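Local coordinates for hypothetical protein TT1465 (Thermus thermophilus, PDB 1WEK) that is of unknown function but has the parallel-sheet, Rossmann-like fold of the SLOG clan and assembles from six copies, at residues R119-F122 against V123-V126; F19-L22 against A23-E27; K187-G190 against P191-Q195; E174-V177 against R178-A181. All coordinates share one frame; numbering follows the deposited sequence.

Contact 1: R119-F122 against V123-V126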
loop_
_atom_site.group_PDB
_atom_site.type_symbol
_atom_site.label_atom_id
_atom_site.label_comp_id
_atom_site.label_asym_id
_atom_site.label_seq_id
_atom_site.Cartn_x
_atom_site.Cartn_y
_atom_site.Cartn_z
ATOM N N ARG A 119 9.955 -15.877 6.192
ATOM C CA ARG A 119 11.282 -15.426 6.589
ATOM C C ARG A 119 11.253 -14.916 8.034
ATOM O O ARG A 119 12.268 -14.923 8.728
ATOM C CB ARG A 119 11.756 -14.290 5.668
ATOM C CG ARG A 119 12.329 -14.717 4.308
ATOM C CD ARG A 119 13.732 -15.348 4.453
ATOM N NE ARG A 119 14.668 -14.952 3.390
ATOM C CZ ARG A 119 14.638 -15.400 2.134
ATOM N NH1 ARG A 119 13.719 -16.275 1.749
ATOM N NH2 ARG A 119 15.534 -14.972 1.253
ATOM N N TYR A 120 10.071 -14.511 8.489
ATOM C CA TYR A 120 9.917 -13.925 9.818
ATOM C C TYR A 120 9.182 -14.684 10.902
ATOM O O TYR A 120 8.030 -15.086 10.728
ATOM C CB TYR A 120 9.271 -12.559 9.654
ATOM C CG TYR A 120 10.102 -11.639 8.807
ATOM C CD1 TYR A 120 9.749 -11.354 7.479
ATOM C CD2 TYR A 120 11.257 -11.054 9.327
ATOM C CE1 TYR A 120 10.528 -10.498 6.699
ATOM C CE2 TYR A 120 12.043 -10.205 8.553
ATOM C CZ TYR A 120 11.671 -9.924 7.250
ATOM O OH TYR A 120 12.413 -9.008 6.536
ATOM N N PHE A 121 9.849 -14.861 12.040
ATOM C CA PHE A 121 9.241 -15.557 13.168
ATOM C C PHE A 121 7.915 -14.903 13.566
ATOM O O PHE A 121 6.920 -15.599 13.776
ATOM C CB PHE A 121 10.180 -15.570 14.384
ATOM C CG PHE A 121 11.164 -16.718 14.396
ATOM C CD1 PHE A 121 12.510 -16.506 14.128
ATOM C CD2 PHE A 121 10.738 -18.008 14.666
ATOM C CE1 PHE A 121 13.415 -17.560 14.128
ATOM C CE2 PHE A 121 11.642 -19.075 14.670
ATOM C CZ PHE A 121 12.982 -18.847 14.399
ATOM N N PHE A 122 7.890 -13.571 13.666
ATOM C CA PHE A 122 6.657 -12.907 14.070
ATOM C C PHE A 122 5.466 -13.195 13.138
ATOM O O PHE A 122 4.360 -13.431 13.616
ATOM C CB PHE A 122 6.875 -11.392 14.280
ATOM C CG PHE A 122 7.167 -10.605 13.025
ATOM C CD1 PHE A 122 6.134 -10.160 12.207
ATOM C CD2 PHE A 122 8.472 -10.238 12.705
ATOM C CE1 PHE A 122 6.396 -9.356 11.090
ATOM C CE2 PHE A 122 8.743 -9.440 11.599
ATOM C CZ PHE A 122 7.704 -8.993 10.788
ATOM N N VAL A 123 5.671 -13.204 11.826
ATOM C CA VAL A 123 4.550 -13.519 10.928
ATOM C C VAL A 123 4.055 -14.939 11.235
ATOM O O VAL A 123 2.867 -15.182 11.391
ATOM C CB VAL A 123 4.958 -13.461 9.442
ATOM C CG1 VAL A 123 3.777 -13.903 8.568
ATOM C CG2 VAL A 123 5.390 -12.039 9.076
ATOM N N ARG A 124 4.991 -15.870 11.339
ATOM C CA ARG A 124 4.669 -17.258 11.637
ATOM C C ARG A 124 3.895 -17.403 12.959
ATOM O O ARG A 124 2.925 -18.170 13.034
ATOM C CB ARG A 124 5.969 -18.057 11.669
ATOM C CG ARG A 124 5.856 -19.425 12.257
ATOM C CD ARG A 124 7.062 -20.244 11.886
ATOM N NE ARG A 124 7.747 -20.772 13.051
ATOM C CZ ARG A 124 8.443 -21.901 13.048
ATOM N NH1 ARG A 124 8.536 -22.622 11.943
ATOM N NH2 ARG A 124 9.071 -22.290 14.144
ATOM N N LYS A 125 4.307 -16.653 13.985
ATOM C CA LYS A 125 3.650 -16.694 15.294
ATOM C C LYS A 125 2.214 -16.190 15.208
ATOM O O LYS A 125 1.354 -16.659 15.948
ATOM C CB LYS A 125 4.382 -15.813 16.313
ATOM C CG LYS A 125 5.832 -16.169 16.599
ATOM C CD LYS A 125 5.958 -17.023 17.851
ATOM C CE LYS A 125 7.324 -16.834 18.494
ATOM N NZ LYS A 125 7.560 -15.394 18.812
ATOM N N VAL A 126 1.967 -15.215 14.333
ATOM C CA VAL A 126 0.639 -14.662 14.165
ATOM C C VAL A 126 -0.256 -15.716 13.512
ATOM O O VAL A 126 -1.388 -15.937 13.951
ATOM C CB VAL A 126 0.656 -13.377 13.281
ATOM C CG1 VAL A 126 -0.759 -13.051 12.800
ATOM C CG2 VAL A 126 1.207 -12.181 14.071
#

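Contact 2: F19-L22 against A23-E27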
loop_
_atom_site.group_PDB
_atom_site.type_symbol
_atom_site.label_atom_id
_atom_site.label_comp_id
_atom_site.label_asym_id
_atom_site.label_seq_id
_atom_site.Cartn_x
_atom_site.Cartn_y
_atom_site.Cartn_z
ATOM N N PHE A 19 7.302 -4.889 2.367
ATOM C CA PHE A 19 6.689 -5.464 1.186
ATOM C C PHE A 19 6.616 -6.973 1.396
ATOM O O PHE A 19 5.553 -7.571 1.276
ATOM C CB PHE A 19 7.518 -5.148 -0.066
ATOM C CG PHE A 19 7.403 -3.729 -0.531
ATOM C CD1 PHE A 19 6.158 -3.185 -0.851
ATOM C CD2 PHE A 19 8.536 -2.943 -0.688
ATOM C CE1 PHE A 19 6.046 -1.876 -1.328
ATOM C CE2 PHE A 19 8.434 -1.626 -1.161
ATOM C CZ PHE A 19 7.188 -1.095 -1.481
ATOM N N ARG A 20 7.747 -7.573 1.744
ATOM C CA ARG A 20 7.793 -9.013 1.970
ATOM C C ARG A 20 6.944 -9.421 3.180
ATOM O O ARG A 20 6.159 -10.372 3.109
ATOM C CB ARG A 20 9.238 -9.463 2.171
ATOM C CG ARG A 20 9.414 -10.963 2.270
ATOM C CD ARG A 20 10.773 -11.271 2.864
ATOM N NE ARG A 20 11.806 -11.508 1.858
ATOM C CZ ARG A 20 12.038 -12.692 1.300
ATOM N NH1 ARG A 20 11.309 -13.749 1.649
ATOM N NH2 ARG A 20 13.004 -12.822 0.404
ATOM N N ILE A 21 7.102 -8.698 4.281
ATOM C CA ILE A 21 6.342 -8.968 5.494
ATOM C C ILE A 21 4.842 -8.956 5.209
ATOM O O ILE A 21 4.121 -9.846 5.656
ATOM C CB ILE A 21 6.653 -7.931 6.571
ATOM C CG1 ILE A 21 8.128 -8.053 6.979
ATOM C CG2 ILE A 21 5.723 -8.126 7.780
ATOM C CD1 ILE A 21 8.631 -6.887 7.779
ATOM N N LEU A 22 4.384 -7.947 4.465
ATOM C CA LEU A 22 2.976 -7.826 4.109
ATOM C C LEU A 22 2.525 -8.985 3.218
ATOM O O LEU A 22 1.425 -9.522 3.382
ATOM C CB LEU A 22 2.714 -6.500 3.377
ATOM C CG LEU A 22 2.565 -5.285 4.301
ATOM C CD1 LEU A 22 2.378 -4.013 3.482
ATOM C CD2 LEU A 22 1.384 -5.517 5.218
ATOM N N ALA A 23 3.375 -9.337 2.261
ATOM C CA ALA A 23 3.102 -10.428 1.336
ATOM C C ALA A 23 2.908 -11.729 2.113
ATOM O O ALA A 23 2.027 -12.522 1.795
ATOM C CB ALA A 23 4.260 -10.576 0.341
ATOM N N GLU A 24 3.729 -11.936 3.139
ATOM C CA GLU A 24 3.637 -13.149 3.949
ATOM C C GLU A 24 2.362 -13.179 4.787
ATOM O O GLU A 24 1.741 -14.229 4.919
ATOM C CB GLU A 24 4.886 -13.303 4.827
ATOM C CG GLU A 24 6.157 -13.585 4.024
ATOM C CD GLU A 24 7.399 -13.751 4.893
ATOM O OE1 GLU A 24 8.481 -14.068 4.344
ATOM O OE2 GLU A 24 7.301 -13.569 6.125
ATOM N N PHE A 25 1.970 -12.035 5.344
ATOM C CA PHE A 25 0.740 -11.943 6.130
ATOM C C PHE A 25 -0.454 -12.212 5.213
ATOM O O PHE A 25 -1.306 -13.050 5.504
ATOM C CB PHE A 25 0.581 -10.536 6.722
ATOM C CG PHE A 25 1.197 -10.367 8.078
ATOM C CD1 PHE A 25 1.972 -9.242 8.368
ATOM C CD2 PHE A 25 0.995 -11.324 9.076
ATOM C CE1 PHE A 25 2.540 -9.071 9.636
ATOM C CE2 PHE A 25 1.562 -11.162 10.350
ATOM C CZ PHE A 25 2.331 -10.040 10.631
ATOM N N VAL A 26 -0.506 -11.484 4.100
ATOM C CA VAL A 26 -1.596 -11.627 3.150
ATOM C C VAL A 26 -1.709 -13.043 2.609
ATOM O O VAL A 26 -2.807 -13.594 2.512
ATOM C CB VAL A 26 -1.445 -10.631 1.972
ATOM C CG1 VAL A 26 -2.546 -10.867 0.948
ATOM C CG2 VAL A 26 -1.552 -9.202 2.491
ATOM N N GLU A 27 -0.576 -13.631 2.253
ATOM C CA GLU A 27 -0.578 -14.990 1.731
ATOM C C GLU A 27 -1.022 -15.932 2.839
ATOM O O GLU A 27 -1.828 -16.840 2.616
ATOM C CB GLU A 27 0.815 -15.384 1.248
ATOM C CG GLU A 27 0.830 -16.721 0.521
ATOM C CD GLU A 27 2.228 -17.214 0.218
ATOM O OE1 GLU A 27 2.360 -18.375 -0.235
ATOM O OE2 GLU A 27 3.194 -16.445 0.434
#

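Contact 3: K187-G190 against P191-Q195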
loop_
_atom_site.group_PDB
_atom_site.type_symbol
_atom_site.label_atom_id
_atom_site.label_comp_id
_atom_site.label_asym_id
_atom_site.label_seq_id
_atom_site.Cartn_x
_atom_site.Cartn_y
_atom_site.Cartn_z
ATOM N N LYS A 187 4.012 -13.140 43.338
ATOM C CA LYS A 187 2.940 -12.260 42.879
ATOM C C LYS A 187 3.280 -11.536 41.570
ATOM O O LYS A 187 2.765 -10.457 41.295
ATOM C CB LYS A 187 2.572 -11.237 43.969
ATOM C CG LYS A 187 2.136 -11.871 45.282
ATOM C CD LYS A 187 0.962 -11.135 45.929
ATOM C CE LYS A 187 1.344 -9.724 46.359
ATOM N NZ LYS A 187 0.203 -9.004 47.015
ATOM N N ALA A 188 4.151 -12.141 40.769
ATOM C CA ALA A 188 4.526 -11.580 39.476
ATOM C C ALA A 188 3.496 -12.063 38.456
ATOM O O ALA A 188 3.469 -11.609 37.306
ATOM C CB ALA A 188 5.923 -12.050 39.078
ATOM N N VAL A 189 2.653 -12.994 38.889
ATOM C CA VAL A 189 1.601 -13.552 38.043
ATOM C C VAL A 189 0.326 -13.671 38.882
ATOM O O VAL A 189 0.388 -13.866 40.093
ATOM C CB VAL A 189 2.001 -14.943 37.509
ATOM C CG1 VAL A 189 1.808 -16.018 38.588
ATOM C CG2 VAL A 189 1.190 -15.276 36.300
ATOM N N GLY A 190 -0.823 -13.543 38.235
ATOM C CA GLY A 190 -2.093 -13.624 38.930
ATOM C C GLY A 190 -2.347 -14.939 39.638
ATOM O O GLY A 190 -1.718 -15.949 39.340
ATOM N N PRO A 191 -3.292 -14.955 40.584
ATOM C CA PRO A 191 -3.652 -16.146 41.361
ATOM C C PRO A 191 -4.103 -17.327 40.528
ATOM O O PRO A 191 -3.788 -18.465 40.855
ATOM C CB PRO A 191 -4.776 -15.646 42.275
ATOM C CG PRO A 191 -4.503 -14.181 42.405
ATOM C CD PRO A 191 -4.088 -13.787 41.007
ATOM N N GLU A 192 -4.842 -17.054 39.457
ATOM C CA GLU A 192 -5.368 -18.110 38.593
ATOM C C GLU A 192 -4.611 -18.277 37.281
ATOM O O GLU A 192 -5.010 -19.088 36.445
ATOM C CB GLU A 192 -6.834 -17.829 38.229
ATOM C CG GLU A 192 -7.668 -17.161 39.310
ATOM C CD GLU A 192 -7.971 -18.084 40.455
ATOM O OE1 GLU A 192 -8.587 -19.143 40.204
ATOM O OE2 GLU A 192 -7.598 -17.754 41.602
ATOM N N ASP A 193 -3.527 -17.532 37.081
ATOM C CA ASP A 193 -2.816 -17.636 35.803
ATOM C C ASP A 193 -2.244 -18.988 35.424
ATOM O O ASP A 193 -2.010 -19.244 34.241
ATOM C CB ASP A 193 -1.722 -16.589 35.701
ATOM C CG ASP A 193 -2.276 -15.183 35.627
ATOM O OD1 ASP A 193 -3.454 -15.020 35.243
ATOM O OD2 ASP A 193 -1.526 -14.240 35.939
ATOM N N LEU A 194 -2.010 -19.860 36.398
ATOM C CA LEU A 194 -1.490 -21.165 36.048
ATOM C C LEU A 194 -2.576 -22.078 35.497
ATOM O O LEU A 194 -2.287 -23.168 35.016
ATOM C CB LEU A 194 -0.805 -21.826 37.235
ATOM C CG LEU A 194 0.507 -21.186 37.705
ATOM C CD1 LEU A 194 1.427 -22.296 38.205
ATOM C CD2 LEU A 194 1.185 -20.428 36.572
ATOM N N GLN A 195 -3.825 -21.633 35.558
ATOM C CA GLN A 195 -4.924 -22.426 35.034
ATOM C C GLN A 195 -5.139 -22.180 33.530
ATOM O O GLN A 195 -6.019 -22.791 32.916
ATOM C CB GLN A 195 -6.217 -22.126 35.808
ATOM C CG GLN A 195 -6.452 -22.997 37.040
ATOM C CD GLN A 195 -5.404 -22.796 38.113
ATOM O OE1 GLN A 195 -4.554 -23.662 38.349
ATOM N NE2 GLN A 195 -5.454 -21.645 38.771
#

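Contact 4: E174-V177 against R178-A181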
loop_
_atom_site.group_PDB
_atom_site.type_symbol
_atom_site.label_atom_id
_atom_site.label_comp_id
_atom_site.label_asym_id
_atom_site.label_seq_id
_atom_site.Cartn_x
_atom_site.Cartn_y
_atom_site.Cartn_z
ATOM N N GLU A 174 7.799 -30.166 34.374
ATOM C CA GLU A 174 7.863 -29.986 35.816
ATOM C C GLU A 174 8.689 -28.794 36.259
ATOM O O GLU A 174 8.198 -27.949 37.000
ATOM C CB GLU A 174 8.394 -31.256 36.484
ATOM C CG GLU A 174 8.121 -31.318 37.978
ATOM C CD GLU A 174 6.659 -31.019 38.308
ATOM O OE1 GLU A 174 5.767 -31.410 37.512
ATOM O OE2 GLU A 174 6.400 -30.407 39.367
ATOM N N GLY A 175 9.938 -28.726 35.816
ATOM C CA GLY A 175 10.777 -27.602 36.198
ATOM C C GLY A 175 10.167 -26.252 35.840
ATOM O O GLY A 175 10.124 -25.352 36.674
ATOM N N LEU A 176 9.693 -26.090 34.609
ATOM C CA LEU A 176 9.103 -24.814 34.212
ATOM C C LEU A 176 7.854 -24.466 35.048
ATOM O O LEU A 176 7.724 -23.339 35.538
ATOM C CB LEU A 176 8.716 -24.844 32.739
ATOM C CG LEU A 176 8.687 -23.545 31.925
ATOM C CD1 LEU A 176 7.373 -23.459 31.198
ATOM C CD2 LEU A 176 8.901 -22.328 32.808
ATOM N N VAL A 177 6.936 -25.426 35.195
ATOM C CA VAL A 177 5.725 -25.179 35.964
ATOM C C VAL A 177 6.053 -24.827 37.417
ATOM O O VAL A 177 5.423 -23.955 37.995
ATOM C CB VAL A 177 4.751 -26.385 35.925
ATOM C CG1 VAL A 177 3.591 -26.135 36.883
ATOM C CG2 VAL A 177 4.206 -26.599 34.489
ATOM N N ARG A 178 7.028 -25.502 38.020
ATOM C CA ARG A 178 7.386 -25.166 39.392
ATOM C C ARG A 178 7.929 -23.725 39.439
ATOM O O ARG A 178 7.561 -22.961 40.314
ATOM C CB ARG A 178 8.412 -26.153 39.957
ATOM C CG ARG A 178 7.887 -27.576 40.050
ATOM C CD ARG A 178 8.674 -28.429 41.040
ATOM N NE ARG A 178 8.495 -29.859 40.796
ATOM C CZ ARG A 178 8.924 -30.825 41.608
ATOM N NH1 ARG A 178 9.558 -30.524 42.736
ATOM N NH2 ARG A 178 8.728 -32.099 41.286
ATOM N N TRP A 179 8.776 -23.346 38.485
ATOM C CA TRP A 179 9.307 -21.980 38.475
ATOM C C TRP A 179 8.178 -20.978 38.307
ATOM O O TRP A 179 8.233 -19.862 38.847
ATOM C CB TRP A 179 10.326 -21.769 37.351
ATOM C CG TRP A 179 10.947 -20.392 37.389
ATOM C CD1 TRP A 179 11.714 -19.860 38.396
ATOM C CD2 TRP A 179 10.831 -19.365 36.395
ATOM N NE1 TRP A 179 12.081 -18.568 38.090
ATOM C CE2 TRP A 179 11.554 -18.238 36.867
ATOM C CE3 TRP A 179 10.191 -19.285 35.151
ATOM C CZ2 TRP A 179 11.651 -17.041 36.131
ATOM C CZ3 TRP A 179 10.292 -18.088 34.414
ATOM C CH2 TRP A 179 11.018 -16.987 34.914
ATOM N N LEU A 180 7.157 -21.371 37.551
ATOM C CA LEU A 180 6.013 -20.499 37.322
ATOM C C LEU A 180 5.230 -20.349 38.623
ATOM O O LEU A 180 4.710 -19.268 38.926
ATOM C CB LEU A 180 5.104 -21.061 36.218
ATOM C CG LEU A 180 5.703 -21.069 34.804
ATOM C CD1 LEU A 180 4.644 -21.490 33.778
ATOM C CD2 LEU A 180 6.207 -19.688 34.462
ATOM N N ALA A 181 5.165 -21.435 39.390
ATOM C CA ALA A 181 4.466 -21.431 40.661
ATOM C C ALA A 181 5.190 -20.483 41.625
ATOM O O ALA A 181 4.569 -19.899 42.500
ATOM C CB ALA A 181 4.416 -22.836 41.233
#

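Contact 1: R119-F122 against V123-V126
Tyr120, at the N-cap position, gives its carbonyl O to Arg124 N at 3.2 Å, the first backbone hydrogen bond of the helix here. Lys125 N follows onto Phe121 O at 2.8 Å, and Val126 N onto Phe122 O at 3.1 Å.

Apolar contacts gather round Val123. Its CG2 meets the Phe122 ring at CE1, 3.5 Å away, and also lies 4.0 Å from Tyr120 CB. Phe122 carries CG between its backbone N and carbonyl carbon (chi1 68°), which folds the ring back over the helix start, where Tyr120 CB lies over one face of it, near the rim, 3.7 Å above the plane. This is the first turn of helix 121-130, entered from strand 114-118 through the short link at Arg119 and Tyr120; that strand is an outermost one of the parallel sheet within this chain.

Among the charged side chains, Arg124 runs alongside Phe121, pointing the same way. Its NH2 comes 4.2 Å from Phe121 CE2, with guanidinium and ring planes 87° apart, while its NH1 bonds to Leu98 O. Lys125 NZ forms salt bridges with Asp146 of its own chain and with Glu150 of the second subunit, and Lys125 CG rests beside Phe121 O.

Contact 2: F19-L22 against A23-E27
Arg20 and Glu24, one helical turn apart, cross at an angle, and their charged ends meet only loosely. Glu24 OE1 stands at the edge of the Arg20 guanidinium, in its plane, with Arg20 NH1 3.9 Å away: a long salt bridge. The carboxylate is turned 81° from the guanidinium. OE1 also lies 3.8 Å from Arg20 CG, so it touches the aliphatic part of the arginine as well. With CG anti to its backbone N (chi1 -174°), the arginine stretches along this side of the helix before bending at chi3.

On the adjoining side, Ile21 and Phe25 run side by side in the same direction. The CG2 branch of Ile21 packs on Phe25 CE1 at 3.8 Å, and Phe25 CD1 passes 3.5 Å from Ile21 O.

Behind these side chains the backbone sets their spacing: Glu24 N bonds to Arg20 O at 2.9 Å, and Val26 N to Leu22 O at 2.8 Å. Ala23 and Phe25 make the same i to i+4 bonds to Phe19 and Ile21.

Further out, Glu24 OE1 has its stronger partner in Arg119 N, and Glu101 gives Arg20 a weak, long ion pair. Ile21 and Phe25 press on Phe122, Val123 and Val126 of helix 121-130. Phe19 packs on Val26 of the third subunit, Leu22 meets Leu22 of the second subunit, and Ala23 meets Ala23 of the third. This is regular alpha-helix, with helix 17-34 forming part of the subunit interface of a six-chain assembly.

Contact 3: K187-G190 against P191-Q195
Pro191 takes the second position of a type I beta turn that starts at Gly190 and ends at Asp193, and its phi suits that place. Glu192 takes the third position.

Asp193 does most of the work. Its backbone N returns to Gly190 O at 3.3 Å, closing the turn. The bond is fairly straight at the hydrogen (158°), but the donor stands well above the carbonyl plane. The CB of Asp193 points toward Val189 and Gly190. Its CG is anti to the carbonyl carbon (chi1 -67°), which brings OD2 over to the backbone N of Gly190. At 2.5 Å between Asp193 OD2 and Gly190 N this modelled hydrogen bond is doubtfully short. It is also bent, and the N-H meets OD2 from above the carboxylate plane, about 50° out of it. The same oxygen is pressed against the Val189 side chain, with Asp193 OD2 2.9 Å from Val189 CG2. The side chain probably adds to the hold of the backbone on the turn, though its exact position is uncertain. Val189 and Asp193 run antiparallel alongside one another, with Val189 CG2 3.3 Å from Asp193 CB. A second partner for OD2 is Gln156 NE2.

Leu194, in the short 3-10 segment that begins at Asp193, turns its side chain onto Leu180 and Arg184 of helix 170-185. Phe142 of the second subunit packs on Val189, Asp193 and Leu194. The turn belongs to the loop that leaves helix 170-185 by a Schellman motif at Lys187 and leads into strand 198-200, an outermost strand of the sheet within this chain.

Contact 4: E174-V177 against R178-A181
Arg178 N bonds to Glu174 O at 2.9 Å, the first of four consecutive i to i+4 hydrogen bonds between these residues. Trp179 N to Gly175 O follows at 3.0 Å, then Leu180 N to Leu176 O and Ala181 N to Val177 O. The helix is kinked within this stretch, where the N atoms of Gly175 and Leu176 lack bonds to the preceding turn.

On one side the charged pair repeats the first of these links with side chains. Glu174 OE2 accepts from Arg178 NE at 2.6 Å, a hydrogen bond within a salt bridge, using the anti lone pair of the carboxylate. The bond is somewhat bent (140° at the hydrogen), and the oxygen is tilted 26° from the guanidinium plane. Glu174 bends at chi2, curling its carboxylate toward the arginine, whose chain runs extended from CG to NE. The carboxylate and guanidinium planes are 74° apart.

The segments belong to the helix of a beta-alpha-beta unit, helix 170-185 linking the parallel strands 165-168 and 198-200.

Apolar side chains take another side. The CD2 branch of Leu176 lies 4.0 Å from Leu180 CG and, at the edge of the indole, 4.1 Å from Trp179 CE3. Leu176 also packs on Leu145 and Leu148 of helix 142-156, and Leu180 on Phe197. Trp179 sends its indole away from this turn to the second subunit, where NE1 bonds to Tyr172 O of the second subunit and Gly175 of that subunit packs against the Trp179 side chain.

Contacts 1 and 2 meet where the Tyr120 ring packs on Ile21, joining helix 17-34 to the start of helix 121-130. Contacts 3 and 4 form a second pair, with Leu194 resting on Ala181 between helix 170-185 and the loop after it. Contacts 2 and 4 lie on opposite sides of the chain's centre, their centres about 37 Å apart. Contact 2 is the most buried, while the other three are partly buried; all four touch the second subunit. Contacts 2 and 4 lie within helices, contact 1 at a helix start and contact 3 at a type I beta turn. The ion pair is close in contact 4 but long in contact 2.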